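Local coordinates for protein diketoreductase (Acinetobacter baylyi, PDB 4E12) that reduces dicarbonyl compounds with NADH and probably also interconverts (3S)-3-hydroxyacyl-CoA and 3-oxoacyl-CoA with NAD(+), at residues K68-G72 / I73-D77; G190-L193 / N194-V198; N265-K269 / G270-L274. All coordinates share one frame; numbering follows the deposited sequence.

Contact 1 of 3, residues K68-G72 / I73-D77; sequences KALGG and IRYSD
Leu70, Ile73 and Tyr75 make a local helix-to-strand junction at the protein surface, where helix 65-72 hands over directly to strand 74-76. The backbone link is weak: Ile73 N donates to Leu70 O at 3.3 Å with an N-H...O angle of 162°, so it is straight but long. The same carbonyl has a second partner, a water that donates to Leu70 O at 2.9 Å and lies 2.6 Å from Tyr75 OH. That water sits in the plane of the phenol ring, at its edge, and bridges the helix to the strand; the direct approach of Leu70 CD1 to Tyr75 OH is looser, 4.4 Å.

Strand 74-76 is the outermost strand on its side of the Rossmann-type NAD-binding sheet within this chain. It runs parallel to strand 29-33, and Arg74 and Ser76 bond to that neighbour through their backbones. The chain thus completes a beta-alpha-beta connection by way of helices 37-57 and 65-72.

Ile73 is buried and divides its branches between the two sides of the junction. With CG1 beside the backbone N (chi1 -68°), that branch turns back to the helix, and CG1 lies 3.5 Å from Ala69 O. CG2 points to the strand instead and rests 4.1 Å above one face of the Tyr75 ring, displaced toward the rim. Leu70 also touches Phe47, and Tyr75 touches Lys44, both of helix 37-57.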
loop_
_atom_site.group_PDB
_atom_site.type_symbol
_atom_site.label_atom_id
_atom_site.label_comp_id
_atom_site.label_asym_id
_atom_site.label_seq_id
_atom_site.Cartn_x
_atom_site.Cartn_y
_atom_site.Cartn_z
ATOM N N LYS A 68 -3.364 -30.778 -23.874
ATOM C CA LYS A 68 -4.222 -31.846 -23.377
ATOM C C LYS A 68 -5.360 -31.210 -22.572
ATOM O O LYS A 68 -6.529 -31.587 -22.710
ATOM C CB LYS A 68 -3.419 -32.831 -22.517
ATOM C CG LYS A 68 -4.193 -34.073 -22.076
ATOM C CD LYS A 68 -3.284 -35.054 -21.333
ATOM C CE LYS A 68 -4.020 -36.324 -20.923
ATOM N NZ LYS A 68 -5.141 -36.053 -19.980
ATOM N N ALA A 69 -5.031 -30.228 -21.741
ATOM C CA ALA A 69 -6.078 -29.577 -20.960
ATOM C C ALA A 69 -7.066 -28.908 -21.916
ATOM O O ALA A 69 -8.285 -29.022 -21.757
ATOM C CB ALA A 69 -5.478 -28.559 -20.006
ATOM N N LEU A 70 -6.533 -28.214 -22.915
ATOM C CA LEU A 70 -7.352 -27.521 -23.910
ATOM C C LEU A 70 -8.338 -28.478 -24.589
ATOM O O LEU A 70 -9.543 -28.206 -24.698
ATOM C CB LEU A 70 -6.430 -26.907 -24.958
ATOM C CG LEU A 70 -7.031 -26.361 -26.248
ATOM C CD1 LEU A 70 -7.979 -25.213 -25.930
ATOM C CD2 LEU A 70 -5.905 -25.903 -27.169
ATOM N N GLY A 71 -7.810 -29.599 -25.055
ATOM C CA GLY A 71 -8.633 -30.536 -25.797
ATOM C C GLY A 71 -9.678 -31.236 -24.963
ATOM O O GLY A 71 -10.648 -31.767 -25.510
ATOM N N GLY A 72 -9.492 -31.241 -23.644
ATOM C CA GLY A 72 -10.438 -31.906 -22.766
ATOM C C GLY A 72 -11.636 -31.067 -22.328
ATOM O O GLY A 72 -12.565 -31.603 -21.723
ATOM N N ILE A 73 -11.621 -29.766 -22.618
ATOM C CA ILE A 73 -12.705 -28.848 -22.232
ATOM C C ILE A 73 -13.978 -29.080 -23.059
ATOM O O ILE A 73 -13.934 -29.138 -24.289
ATOM C CB ILE A 73 -12.264 -27.368 -22.389
ATOM C CG1 ILE A 73 -11.190 -27.033 -21.350
ATOM C CG2 ILE A 73 -13.465 -26.442 -22.304
ATOM C CD1 ILE A 73 -10.522 -25.714 -21.548
ATOM N N ARG A 74 -15.108 -29.213 -22.377
ATOM C CA ARG A 74 -16.392 -29.392 -23.057
ATOM C C ARG A 74 -17.087 -28.029 -23.188
ATOM O O ARG A 74 -17.070 -27.236 -22.247
ATOM C CB ARG A 74 -17.251 -30.385 -22.266
ATOM C CG ARG A 74 -18.557 -30.785 -22.947
ATOM C CD ARG A 74 -19.233 -31.976 -22.262
ATOM N NE ARG A 74 -19.734 -31.678 -20.921
ATOM C CZ ARG A 74 -20.983 -31.301 -20.654
ATOM N NH1 ARG A 74 -21.868 -31.168 -21.635
ATOM N NH2 ARG A 74 -21.356 -31.056 -19.403
ATOM N N TYR A 75 -17.676 -27.755 -24.350
ATOM C CA TYR A 75 -18.341 -26.483 -24.596
ATOM C C TYR A 75 -19.820 -26.724 -24.667
ATOM O O TYR A 75 -20.264 -27.698 -25.285
ATOM C CB TYR A 75 -17.915 -25.890 -25.939
ATOM C CG TYR A 75 -16.442 -25.657 -26.061
ATOM C CD1 TYR A 75 -15.913 -24.380 -25.883
ATOM C CD2 TYR A 75 -15.571 -26.704 -26.352
ATOM C CE1 TYR A 75 -14.555 -24.144 -25.997
ATOM C CE2 TYR A 75 -14.201 -26.481 -26.459
ATOM C CZ TYR A 75 -13.707 -25.196 -26.281
ATOM O OH TYR A 75 -12.369 -24.937 -26.382
ATOM N N SER A 76 -20.587 -25.826 -24.068
ATOM C CA SER A 76 -22.036 -25.999 -24.051
ATOM C C SER A 76 -22.747 -24.650 -24.141
ATOM O O SER A 76 -22.288 -23.667 -23.550
ATOM C CB SER A 76 -22.433 -26.698 -22.753
ATOM O OG SER A 76 -23.825 -26.940 -22.697
ATOM N N ASP A 77 -23.858 -24.594 -24.881
ATOM C CA ASP A 77 -24.706 -23.408 -24.822
ATOM C C ASP A 77 -26.110 -23.791 -24.395
ATOM O O ASP A 77 -27.089 -23.111 -24.709
ATOM C CB ASP A 77 -24.696 -22.589 -26.123
ATOM C CG ASP A 77 -25.319 -23.314 -27.309
ATOM O OD1 ASP A 77 -25.689 -24.512 -27.209
ATOM O OD2 ASP A 77 -25.427 -22.660 -28.368
HETATM O O HOH W 1 -10.739 -26.832 -26.950
#

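Contact 2 of 3, residues G190-L193 / N194-V198; sequences GYVL and NSLLV
Ser195 reaches back to Gly190 and Tyr191 through both its amide and its hydroxyl, closing the first turn of helix 193-209 onto the loop before it. The hydroxyl donates to Tyr191 O at 2.7 Å, arriving 36° above the carbonyl plane; chi1 of -69° places OG beside its own backbone N, within reach of the Tyr191 carbonyl. Ser195 OG is also bonded to Lys188 NZ, which gives it two polar partners. The amide bond is weaker: Ser195 N to Gly190 O is 3.3 Å, with a bent N-H...O angle of 133°.

Gly190 O is better served by a water, which donates to it at 3.0 Å and accepts from Asn194 N at 2.9 Å. Asn194 CB closes over the same oxygen, 3.3 Å away. Two further amides of this turn, Val192 N and Leu193 N, both donate to Glu155 OE2. The N-H groups at the start of the helix, which lack a preceding turn to bind, are therefore met by a carboxylate, a water and, weakly, the Gly190 carbonyl.

Regular helical bonding then takes over. Leu197 N donates to Leu193 O at 2.8 Å, and Leu196 N to Val192 O at 3.0 Å. Val192 and Leu196 lie side by side. Val192 and Leu193 pack on Thr221 of the second subunit, Leu196 and Leu197 on its Trp222. Tyr191 turns the other way, its ring stacked on His143 and its hydroxyl bonded to Ser121 O.

This is a helix N-terminus organised by outside acceptors, where the chain of a 3-hydroxyacyl-CoA dehydrogenase passes from the NAD-binding domain into the helical C-terminal domain, beside His143, predicted to be important for catalysis.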
loop_
_atom_site.group_PDB
_atom_site.type_symbol
_atom_site.label_atom_id
_atom_site.label_comp_id
_atom_site.label_asym_id
_atom_site.label_seq_id
_atom_site.Cartn_x
_atom_site.Cartn_y
_atom_site.Cartn_z
ATOM N N GLY A 190 -15.445 -5.717 -1.930
ATOM C CA GLY A 190 -14.049 -5.616 -2.323
ATOM C C GLY A 190 -13.166 -6.686 -1.705
ATOM O O GLY A 190 -11.944 -6.651 -1.858
ATOM N N TYR A 191 -13.768 -7.644 -1.011
ATOM C CA TYR A 191 -13.001 -8.738 -0.407
ATOM C C TYR A 191 -11.840 -8.141 0.403
ATOM O O TYR A 191 -12.013 -7.118 1.081
ATOM C CB TYR A 191 -12.484 -9.703 -1.507
ATOM C CG TYR A 191 -13.599 -10.263 -2.386
ATOM C CD1 TYR A 191 -14.173 -11.498 -2.111
ATOM C CD2 TYR A 191 -14.073 -9.552 -3.484
ATOM C CE1 TYR A 191 -15.208 -12.025 -2.918
ATOM C CE2 TYR A 191 -15.109 -10.065 -4.293
ATOM C CZ TYR A 191 -15.666 -11.301 -4.000
ATOM O OH TYR A 191 -16.680 -11.816 -4.789
ATOM N N VAL A 192 -10.665 -8.756 0.301
ATOM C CA VAL A 192 -9.460 -8.280 0.975
ATOM C C VAL A 192 -8.587 -7.401 0.073
ATOM O O VAL A 192 -8.294 -6.254 0.412
ATOM C CB VAL A 192 -8.602 -9.448 1.537
ATOM C CG1 VAL A 192 -7.301 -8.912 2.111
ATOM C CG2 VAL A 192 -9.372 -10.191 2.636
ATOM N N LEU A 193 -8.160 -7.927 -1.073
ATOM C CA LEU A 193 -7.187 -7.185 -1.886
ATOM C C LEU A 193 -7.656 -5.788 -2.306
ATOM O O LEU A 193 -6.937 -4.801 -2.118
ATOM C CB LEU A 193 -6.790 -7.984 -3.124
ATOM C CG LEU A 193 -5.823 -7.239 -4.036
ATOM C CD1 LEU A 193 -4.545 -6.820 -3.296
ATOM C CD2 LEU A 193 -5.519 -8.111 -5.232
ATOM N N ASN A 194 -8.833 -5.710 -2.914
ATOM C CA ASN A 194 -9.370 -4.427 -3.344
ATOM C C ASN A 194 -9.606 -3.515 -2.148
ATOM O O ASN A 194 -9.456 -2.293 -2.246
ATOM C CB ASN A 194 -10.650 -4.629 -4.144
ATOM C CG ASN A 194 -10.406 -5.393 -5.434
ATOM O OD1 ASN A 194 -9.303 -5.357 -5.988
ATOM N ND2 ASN A 194 -11.429 -6.096 -5.916
ATOM N N SER A 195 -9.965 -4.098 -1.010
ATOM C CA SER A 195 -10.173 -3.296 0.184
ATOM C C SER A 195 -8.898 -2.639 0.630
ATOM O O SER A 195 -8.936 -1.550 1.198
ATOM C CB SER A 195 -10.787 -4.124 1.326
ATOM O OG SER A 195 -12.115 -4.467 0.985
ATOM N N LEU A 196 -7.761 -3.280 0.371
ATOM C CA LEU A 196 -6.482 -2.706 0.761
ATOM C C LEU A 196 -5.936 -1.781 -0.306
ATOM O O LEU A 196 -5.384 -0.726 0.003
ATOM C CB LEU A 196 -5.454 -3.808 1.008
ATOM C CG LEU A 196 -5.678 -4.800 2.136
ATOM C CD1 LEU A 196 -4.519 -5.783 2.116
ATOM C CD2 LEU A 196 -5.702 -4.044 3.454
ATOM N N LEU A 197 -6.064 -2.200 -1.567
ATOM C CA LEU A 197 -5.461 -1.462 -2.656
ATOM C C LEU A 197 -6.168 -0.156 -2.986
ATOM O O LEU A 197 -5.505 0.846 -3.248
ATOM C CB LEU A 197 -5.368 -2.331 -3.903
ATOM C CG LEU A 197 -4.668 -1.698 -5.090
ATOM C CD1 LEU A 197 -3.193 -1.445 -4.782
ATOM C CD2 LEU A 197 -4.830 -2.625 -6.277
ATOM N N VAL A 198 -7.498 -0.139 -3.000
ATOM C CA VAL A 198 -8.189 1.087 -3.387
ATOM C C VAL A 198 -7.812 2.262 -2.491
ATOM O O VAL A 198 -7.587 3.364 -2.992
ATOM C CB VAL A 198 -9.721 0.890 -3.480
ATOM C CG1 VAL A 198 -10.427 2.243 -3.586
ATOM C CG2 VAL A 198 -10.025 0.041 -4.711
HETATM O O HOH W 2 -10.282 -8.034 -3.878
#

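Contact 3 of 3, residues N265-K269 / G270-L274; sequences NYIDK and GKLGL
Tyr266 O receives Lys271 N at 3.0 Å with an N-H...O angle of 157°, while Gly270 N donates to Ile267 O at 3.2 Å across a type I turn from Ile267 to Gly270. Both donors stand well out of the planes of their carbonyls, Gly270 N by 66°. Tyr266 O is gripped twice, since Lys269 N also donates to it, at 2.8 Å, from the face of the carbonyl plane opposite to Lys271 N.

The side chains follow this backbone reversal. Tyr266 and Lys271 cross at a slant, with Tyr266 ring atom CD2 4.0 Å from Lys271 CB. Tyr266 CB lies 3.3 Å from Lys271 O, a buried carbonyl with no polar partner in the model.

The bond pair is a Schellman motif ending helix 253-267, with Gly270 as the C-prime residue at a positive phi. The Tyr266-Lys271 meeting is the apolar contact that commonly accompanies the motif, made here by the aliphatic start of the lysine.

Beyond the turn, Leu272 folds back on Ile267 at about a right angle. Ile267 bends twice, its chi1 and chi2 both near -53°, which brings Ile267 CD1 within 3.5 Å of Leu272 CD2, tighter than usual van der Waals contact. Leu241 of helix 241-249 touches both Tyr266 and Ile267, and the Tyr266 ring meets that of Phe280 obliquely. At the surface, Lys269 and Lys271 extend roughly the same way, leaving Lys269 NZ and Lys271 NZ 5.1 Å apart; Lys271 NZ also has a long, weak ion pair with Glu278, which may ease any repulsion. Asp268 is held by a salt bridge to Lys263.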
loop_
_atom_site.group_PDB
_atom_site.type_symbol
_atom_site.label_atom_id
_atom_site.label_comp_id
_atom_site.label_asym_id
_atom_site.label_seq_id
_atom_site.Cartn_x
_atom_site.Cartn_y
_atom_site.Cartn_z
ATOM N N ASN A 265 -6.030 14.027 -19.339
ATOM C CA ASN A 265 -4.595 13.894 -19.504
ATOM C C ASN A 265 -4.122 12.563 -20.057
ATOM O O ASN A 265 -3.000 12.481 -20.551
ATOM C CB ASN A 265 -3.890 14.184 -18.191
ATOM C CG ASN A 265 -4.106 15.595 -17.743
ATOM O OD1 ASN A 265 -3.750 16.533 -18.458
ATOM N ND2 ASN A 265 -4.727 15.767 -16.583
ATOM N N TYR A 266 -4.940 11.519 -19.988
ATOM C CA TYR A 266 -4.473 10.213 -20.430
ATOM C C TYR A 266 -5.421 9.539 -21.394
ATOM O O TYR A 266 -5.066 9.309 -22.552
ATOM C CB TYR A 266 -4.156 9.313 -19.227
ATOM C CG TYR A 266 -3.026 9.885 -18.414
ATOM C CD1 TYR A 266 -3.267 10.843 -17.429
ATOM C CD2 TYR A 266 -1.710 9.476 -18.630
ATOM C CE1 TYR A 266 -2.228 11.384 -16.682
ATOM C CE2 TYR A 266 -0.665 10.006 -17.890
ATOM C CZ TYR A 266 -0.930 10.959 -16.919
ATOM O OH TYR A 266 0.102 11.477 -16.192
ATOM N N ILE A 267 -6.627 9.242 -20.933
ATOM C CA ILE A 267 -7.611 8.570 -21.772
ATOM C C ILE A 267 -7.787 9.309 -23.113
ATOM O O ILE A 267 -7.845 8.683 -24.174
ATOM C CB ILE A 267 -8.995 8.492 -21.073
ATOM C CG1 ILE A 267 -8.878 7.874 -19.669
ATOM C CG2 ILE A 267 -9.967 7.685 -21.915
ATOM C CD1 ILE A 267 -8.170 6.556 -19.647
ATOM N N ASP A 268 -7.863 10.637 -23.074
ATOM C CA ASP A 268 -8.111 11.402 -24.296
ATOM C C ASP A 268 -6.904 11.424 -25.216
ATOM O O ASP A 268 -7.012 11.813 -26.381
ATOM C CB ASP A 268 -8.569 12.840 -24.010
ATOM C CG ASP A 268 -10.015 12.918 -23.543
ATOM O OD1 ASP A 268 -10.688 11.877 -23.473
ATOM O OD2 ASP A 268 -10.496 14.030 -23.260
ATOM N N LYS A 269 -5.759 10.998 -24.704
ATOM C CA LYS A 269 -4.545 10.949 -25.510
ATOM C C LYS A 269 -4.161 9.529 -25.909
ATOM O O LYS A 269 -3.064 9.304 -26.425
ATOM C CB LYS A 269 -3.387 11.598 -24.756
ATOM C CG LYS A 269 -3.619 13.070 -24.450
ATOM C CD LYS A 269 -2.382 13.702 -23.856
ATOM C CE LYS A 269 -2.575 15.192 -23.636
ATOM N NZ LYS A 269 -1.344 15.825 -23.080
ATOM N N GLY A 270 -5.054 8.574 -25.680
ATOM C CA GLY A 270 -4.713 7.186 -25.927
ATOM C C GLY A 270 -3.575 6.653 -25.066
ATOM O O GLY A 270 -2.895 5.701 -25.449
ATOM N N LYS A 271 -3.351 7.261 -23.903
ATOM C CA LYS A 271 -2.353 6.755 -22.952
ATOM C C LYS A 271 -3.064 5.969 -21.861
ATOM O O LYS A 271 -3.447 6.538 -20.835
ATOM C CB LYS A 271 -1.567 7.921 -22.332
ATOM C CG LYS A 271 -0.754 8.710 -23.350
ATOM C CD LYS A 271 0.007 9.860 -22.694
ATOM C CE LYS A 271 0.845 10.635 -23.706
ATOM N NZ LYS A 271 1.630 11.730 -23.054
ATOM N N LEU A 272 -3.250 4.668 -22.080
ATOM C CA LEU A 272 -4.112 3.872 -21.210
ATOM C C LEU A 272 -3.338 2.997 -20.234
ATOM O O LEU A 272 -3.926 2.260 -19.433
ATOM C CB LEU A 272 -5.057 3.019 -22.056
ATOM C CG LEU A 272 -5.943 3.783 -23.033
ATOM C CD1 LEU A 272 -6.882 2.818 -23.731
ATOM C CD2 LEU A 272 -6.740 4.827 -22.273
ATOM N N GLY A 273 -2.017 3.082 -20.292
ATOM C CA GLY A 273 -1.210 2.299 -19.389
ATOM C C GLY A 273 -0.432 1.203 -20.081
ATOM O O GLY A 273 0.023 1.365 -21.215
ATOM N N LEU A 274 -0.295 0.083 -19.386
ATOM C CA LEU A 274 0.509 -1.043 -19.827
ATOM C C LEU A 274 0.040 -1.538 -21.199
ATOM O O LEU A 274 0.853 -1.794 -22.092
ATOM C CB LEU A 274 0.394 -2.145 -18.774
ATOM C CG LEU A 274 1.559 -3.102 -18.582
ATOM C CD1 LEU A 274 2.824 -2.290 -18.327
ATOM C CD2 LEU A 274 1.249 -4.008 -17.398
#

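The three contacts are separate and follow one another in series along the chain. Contact 1 belongs to the NAD-binding domain; contacts 2 and 3 belong to the C-terminal domain. Centre to centre, contact 2 is about 33 Å from contact 1, on the other side of the chain's centre, and about 24 Å from contact 3; contacts 1 and 3 lie about 37 Å apart. Contacts 1 and 2 lie near different NAD(+)-binding residues: the Tyr75 side chain is about 6 Å from that of Thr12, the Asn194 side chain about 5 Å from that of Ser122. No NAD is bound to this chain; glycerol near Tyr75 and pentaethylene glycol near Asn194 probably come from the crystallisation liquor. Contact 3 lies away from these sites.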